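Local coordinates for protein putative adhesin (Bacteroides fragilis NCTC 9343, PDB 3PET) that is of unknown function but, as a putative lipoprotein with a right-handed beta-helix, probably acts as a cell-surface adhesin, at residues Ser94-Gly99 and Glu115-Gly120. Sequence-based numbering, arbitrary orientation.
Sequences SFKGVG and ESKGVG
Successive coils of a right-handed beta-helix meet where Ser94-Gly99 lies against Glu115-Gly120, each segment running from the end of a strand through a Lys-Gly-Val-Gly turn. Ser94 and Phe95 pair in parallel with Glu115 and Ser116: Phe95 N donates to Glu115 O at 2.8 Å, and Phe95 O receives Lys117 N at 2.7 Å, both carbonyls pointing nearly straight at their donors. Backbone bonding carries on into the turns, Val119 N to Gly97 O and Gly99 N to Val119 O, both at 2.9 Å, and Val98 and Val119 form a single bridge. Glycine fits here: Gly118 CA sits 3.2 Å from Gly97 O, where a beta carbon would clash, and the positive phi of Gly120 (148°) would jam one against the preceding carbonyl. Such coil-on-coil repetition defines the solenoid, and the Gly-Val-Gly sequence recurs in later coils. Inside, the buried Phe95 ring lies with one face over Gly97 N and an edge near Val119 O. Outside, Lys96 CG lies 3.7 Å from Lys117 CD; the same first torsion, CG anti to the carbonyl carbon (chi1 -53° and -47°), sends both chains the same way. Lys96 NZ reaches back to Ser94 OG at 3.3 Å and salt-bridges Asp25, which probably eases repulsion from the nearby Lys117 ammonium. Val98 CG2 and Val119 CB pack at 4.3 Å, beside Gly197 and Val196 of the second subunit.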
loop_
_atom_site.group_PDB
_atom_site.type_symbol
_atom_site.label_atom_id
_atom_site.label_comp_id
_atom_site.label_asym_id
_atom_site.label_seq_id
_atom_site.Cartn_x
_atom_site.Cartn_y
_atom_site.Cartn_z
ATOM N N SER A 94 -15.486 8.261 2.336
ATOM C CA SER A 94 -15.049 6.893 2.617
ATOM C C SER A 94 -14.959 6.171 1.277
ATOM O O SER A 94 -15.985 5.984 0.612
ATOM C CB SER A 94 -16.008 6.197 3.570
ATOM O OG SER A 94 -15.497 4.899 3.802
ATOM N N PHE A 95 -13.734 5.886 0.817
ATOM C CA PHE A 95 -13.564 5.272 -0.491
ATOM C C PHE A 95 -13.036 3.858 -0.352
ATOM O O PHE A 95 -11.989 3.647 0.254
ATOM C CB PHE A 95 -12.664 6.125 -1.413
ATOM C CG PHE A 95 -12.558 5.564 -2.818
ATOM C CD1 PHE A 95 -13.565 5.781 -3.748
ATOM C CD2 PHE A 95 -11.445 4.835 -3.210
ATOM C CE1 PHE A 95 -13.456 5.283 -5.048
ATOM C CE2 PHE A 95 -11.352 4.309 -4.502
ATOM C CZ PHE A 95 -12.362 4.531 -5.406
ATOM N N LYS A 96 -13.768 2.890 -0.941
ATOM C CA LYS A 96 -13.443 1.471 -0.864
ATOM C C LYS A 96 -13.516 0.796 -2.239
ATOM O O LYS A 96 -13.806 -0.380 -2.304
ATOM C CB LYS A 96 -14.399 0.746 0.116
ATOM C CG LYS A 96 -14.492 1.356 1.518
ATOM C CD LYS A 96 -15.539 0.652 2.369
ATOM C CE LYS A 96 -16.802 1.464 2.515
ATOM N NZ LYS A 96 -16.970 1.983 3.903
ATOM N N GLY A 97 -13.220 1.520 -3.312
ATOM C CA GLY A 97 -13.262 0.946 -4.650
ATOM C C GLY A 97 -11.969 1.048 -5.424
ATOM O O GLY A 97 -10.879 1.056 -4.845
ATOM N N VAL A 98 -12.088 1.103 -6.751
ATOM C CA VAL A 98 -10.953 1.228 -7.659
ATOM C C VAL A 98 -11.166 2.485 -8.471
ATOM O O VAL A 98 -12.160 2.596 -9.192
ATOM C CB VAL A 98 -10.763 -0.031 -8.552
ATOM C CG1 VAL A 98 -9.709 0.216 -9.639
ATOM C CG2 VAL A 98 -10.419 -1.261 -7.717
ATOM N N GLY A 99 -10.258 3.443 -8.314
ATOM C CA GLY A 99 -10.331 4.734 -9.000
ATOM C C GLY A 99 -9.827 5.902 -8.168
ATOM O O GLY A 99 -9.585 5.779 -6.960
ATOM N N GLU A 115 -11.228 8.755 4.472
ATOM C CA GLU A 115 -10.910 7.354 4.763
ATOM C C GLU A 115 -10.711 6.666 3.407
ATOM O O GLU A 115 -11.687 6.424 2.689
ATOM C CB GLU A 115 -11.995 6.650 5.625
ATOM C CG GLU A 115 -12.388 7.373 6.916
ATOM C CD GLU A 115 -11.463 7.243 8.119
ATOM O OE1 GLU A 115 -11.132 6.097 8.505
ATOM O OE2 GLU A 115 -11.124 8.289 8.719
ATOM N N SER A 116 -9.447 6.445 3.002
ATOM C CA SER A 116 -9.185 5.771 1.722
ATOM C C SER A 116 -8.755 4.340 1.981
ATOM O O SER A 116 -7.765 4.085 2.678
ATOM C CB SER A 116 -8.164 6.529 0.884
ATOM O OG SER A 116 -6.968 6.795 1.602
ATOM N N LYS A 117 -9.572 3.399 1.496
ATOM C CA LYS A 117 -9.387 1.967 1.707
ATOM C C LYS A 117 -9.458 1.218 0.383
ATOM O O LYS A 117 -9.803 0.036 0.362
ATOM C CB LYS A 117 -10.496 1.445 2.661
ATOM C CG LYS A 117 -10.748 2.283 3.921
ATOM C CD LYS A 117 -12.227 2.416 4.306
ATOM C CE LYS A 117 -12.771 1.220 5.068
ATOM N NZ LYS A 117 -12.343 1.218 6.494
ATOM N N GLY A 118 -9.221 1.919 -0.722
ATOM C CA GLY A 118 -9.288 1.308 -2.045
ATOM C C GLY A 118 -7.986 1.397 -2.807
ATOM O O GLY A 118 -6.921 1.622 -2.213
ATOM N N VAL A 119 -8.060 1.159 -4.119
ATOM C CA VAL A 119 -6.908 1.261 -5.035
ATOM C C VAL A 119 -7.112 2.515 -5.869
ATOM O O VAL A 119 -8.033 2.580 -6.685
ATOM C CB VAL A 119 -6.714 -0.004 -5.918
ATOM C CG1 VAL A 119 -5.499 0.146 -6.838
ATOM C CG2 VAL A 119 -6.595 -1.255 -5.059
ATOM N N GLY A 120 -6.291 3.521 -5.616
ATOM C CA GLY A 120 -6.411 4.799 -6.311
ATOM C C GLY A 120 -5.992 5.954 -5.433
ATOM O O GLY A 120 -5.730 5.777 -4.237
#